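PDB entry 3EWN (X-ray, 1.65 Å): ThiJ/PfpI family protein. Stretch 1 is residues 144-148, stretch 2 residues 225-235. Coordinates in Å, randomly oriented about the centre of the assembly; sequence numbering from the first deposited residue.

Stretch 1, residues 144-148: HWSCR
Stretch 2, residues 225-235: AMIELVAEFTK

What shapes the two surfaces? Residues 144-147 form an irregular turn, closed by the Cys147 N to His144 O hydrogen bond at 3.2 Å; Trp145 (phi/psi -61/-23) and Ser146 (-75/-14) are helix-like, Cys147 (-142/12) extended in phi. Against them lie helical segments 225-229 and 231-235, joined at Val230 (-93/2). The stretches run broadly the same way, with Cys147 CA 5.3 Å from Thr234 CA; 327 Å² is buried.

Where does the large indole fit? Trp145 (chi1 p, chi2 -100°) starts sideways, but its CH2/CZ3 corner fits among Met226 CB, Ile227 CG1 and Val230 CG2 (Met226 chi1 m, chi2 m; Val230 chi1 m). Trp145 CH2 lies 3.7 Å from Met226 O, at the ring edge, and Trp145 CZ3 3.7 Å from Val230 CG2.

Why does small Ser146 suit its buried place? Its short side chain (chi1 p) sets CB 3.6 Å from Val230 CG2 and Ser146 OG 3.4 Å from Phe233 CD2, at the ring edge. Ser146 N donates to His144 ND1 at 3.0 Å; His144 ND1 and Ser146 OG are hydrogen-bonded at 2.9 Å.

What fastens the far end? Thr234 OG1 (chi1 m) donates to Ser146 O at 2.7 Å, the single hydrogen bond across. Farther along, buried Cys147 SG (chi1 p) rests obliquely 3.7 Å from Phe233 CE2 (chi1 t, chi2 63°).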

# COMPACT_ATOMS: atom_id res chain seq x y z
N HIS A 144 15.37 -2.16 -5.19
CA HIS A 144 14.78 -3.48 -5.37
C HIS A 144 15.98 -4.38 -5.66
O HIS A 144 17.00 -3.92 -6.20
CB HIS A 144 13.82 -3.47 -6.56
CG HIS A 144 13.05 -4.75 -6.72
ND1 HIS A 144 13.54 -5.84 -7.41
CD2 HIS A 144 11.83 -5.12 -6.26
CE1 HIS A 144 12.66 -6.82 -7.37
NE2 HIS A 144 11.61 -6.41 -6.67
N TRP A 145 15.89 -5.65 -5.29
CA TRP A 145 17.03 -6.53 -5.52
C TRP A 145 17.42 -6.69 -6.98
O TRP A 145 18.56 -7.03 -7.29
CB TRP A 145 16.78 -7.91 -4.90
CG TRP A 145 15.53 -8.61 -5.34
CD1 TRP A 145 14.35 -8.68 -4.66
CD2 TRP A 145 15.35 -9.37 -6.54
NE1 TRP A 145 13.44 -9.44 -5.35
CE2 TRP A 145 14.03 -9.88 -6.51
CE3 TRP A 145 16.17 -9.68 -7.63
CZ2 TRP A 145 13.51 -10.68 -7.54
CZ3 TRP A 145 15.65 -10.48 -8.65
CH2 TRP A 145 14.34 -10.97 -8.59
N SER A 146 16.49 -6.43 -7.90
CA SER A 146 16.77 -6.58 -9.32
C SER A 146 17.64 -5.49 -9.94
O SER A 146 18.15 -5.68 -11.05
CB SER A 146 15.46 -6.67 -10.11
OG SER A 146 14.75 -5.44 -10.04
N CYS A 147 17.81 -4.37 -9.24
CA CYS A 147 18.60 -3.27 -9.79
C CYS A 147 19.47 -2.55 -8.78
O CYS A 147 20.01 -1.49 -9.07
CB CYS A 147 17.66 -2.25 -10.45
SG CYS A 147 16.47 -1.50 -9.30
N ARG A 148 19.63 -3.13 -7.59
CA ARG A 148 20.42 -2.50 -6.54
C ARG A 148 21.86 -2.18 -6.95
O ARG A 148 22.36 -1.08 -6.71
CB ARG A 148 20.42 -3.40 -5.30
CG ARG A 148 21.00 -2.73 -4.06
CD ARG A 148 20.90 -3.65 -2.84
NE ARG A 148 21.73 -4.84 -2.99
CZ ARG A 148 21.27 -6.08 -3.07
NH1 ARG A 148 19.96 -6.31 -3.02
NH2 ARG A 148 22.11 -7.09 -3.22
N ALA A 225 13.64 -18.38 -11.08
CA ALA A 225 12.58 -17.94 -11.98
C ALA A 225 12.46 -16.42 -11.99
O ALA A 225 12.39 -15.81 -13.06
CB ALA A 225 11.26 -18.55 -11.57
N MSE A 226 12.43 -15.81 -10.81
CA MSE A 226 12.29 -14.37 -10.74
C MSE A 226 13.53 -13.63 -11.23
O MSE A 226 13.42 -12.54 -11.80
CB MSE A 226 11.93 -13.93 -9.31
CG MSE A 226 10.53 -14.38 -8.85
SE MSE A 226 9.09 -13.93 -10.05
CE MSE A 226 9.11 -15.52 -11.13
N ILE A 227 14.72 -14.21 -11.04
CA ILE A 227 15.93 -13.55 -11.52
C ILE A 227 15.84 -13.46 -13.05
O ILE A 227 16.23 -12.45 -13.64
CB ILE A 227 17.19 -14.33 -11.12
CG1 ILE A 227 17.42 -14.18 -9.61
CG2 ILE A 227 18.40 -13.83 -11.91
CD1 ILE A 227 18.58 -14.99 -9.08
N GLU A 228 15.30 -14.50 -13.67
CA GLU A 228 15.15 -14.52 -15.13
C GLU A 228 14.06 -13.57 -15.61
O GLU A 228 14.21 -12.90 -16.63
CB GLU A 228 14.83 -15.94 -15.61
CG GLU A 228 16.01 -16.88 -15.53
CD GLU A 228 17.25 -16.28 -16.17
OE1 GLU A 228 17.20 -15.96 -17.38
OE2 GLU A 228 18.27 -16.12 -15.46
N LEU A 229 12.96 -13.51 -14.87
CA LEU A 229 11.84 -12.65 -15.24
C LEU A 229 12.22 -11.17 -15.25
O LEU A 229 11.75 -10.41 -16.10
CB LEU A 229 10.67 -12.88 -14.29
CG LEU A 229 9.40 -12.07 -14.56
CD1 LEU A 229 8.90 -12.32 -15.98
CD2 LEU A 229 8.33 -12.47 -13.56
N VAL A 230 13.07 -10.76 -14.31
CA VAL A 230 13.48 -9.36 -14.24
C VAL A 230 14.77 -9.08 -15.01
O VAL A 230 15.26 -7.95 -15.02
CB VAL A 230 13.69 -8.89 -12.78
CG1 VAL A 230 12.45 -9.21 -11.96
CG2 VAL A 230 14.92 -9.53 -12.19
N ALA A 231 15.32 -10.10 -15.66
CA ALA A 231 16.57 -9.94 -16.41
C ALA A 231 16.58 -8.71 -17.32
O ALA A 231 17.56 -7.97 -17.36
CB ALA A 231 16.84 -11.21 -17.22
N GLU A 232 15.49 -8.50 -18.06
CA GLU A 232 15.43 -7.35 -18.96
C GLU A 232 15.56 -6.03 -18.20
O GLU A 232 16.25 -5.12 -18.65
CB GLU A 232 14.13 -7.36 -19.76
CG GLU A 232 14.00 -8.47 -20.80
CD GLU A 232 15.17 -8.52 -21.78
OE1 GLU A 232 15.74 -7.46 -22.10
OE2 GLU A 232 15.50 -9.63 -22.24
N PHE A 233 14.88 -5.93 -17.06
CA PHE A 233 14.94 -4.72 -16.25
C PHE A 233 16.34 -4.55 -15.65
O PHE A 233 16.90 -3.46 -15.67
CB PHE A 233 13.90 -4.78 -15.13
CG PHE A 233 13.91 -3.57 -14.22
CD1 PHE A 233 13.62 -2.31 -14.72
CD2 PHE A 233 14.20 -3.71 -12.87
CE1 PHE A 233 13.60 -1.19 -13.88
CE2 PHE A 233 14.19 -2.60 -12.02
CZ PHE A 233 13.89 -1.34 -12.53
N THR A 234 16.91 -5.63 -15.13
CA THR A 234 18.25 -5.55 -14.55
C THR A 234 19.25 -4.99 -15.55
O THR A 234 20.04 -4.11 -15.22
CB THR A 234 18.75 -6.92 -14.09
OG1 THR A 234 17.89 -7.42 -13.06
CG2 THR A 234 20.18 -6.81 -13.55
N LYS A 235 19.22 -5.51 -16.78
CA LYS A 235 20.14 -5.03 -17.80
C LYS A 235 19.88 -3.57 -18.17
O LYS A 235 20.82 -2.80 -18.33
CB LYS A 235 20.06 -5.92 -19.05
CG LYS A 235 20.70 -7.30 -18.85
CD LYS A 235 20.77 -8.10 -20.14
CE LYS A 235 19.40 -8.62 -20.57
NZ LYS A 235 18.83 -9.60 -19.61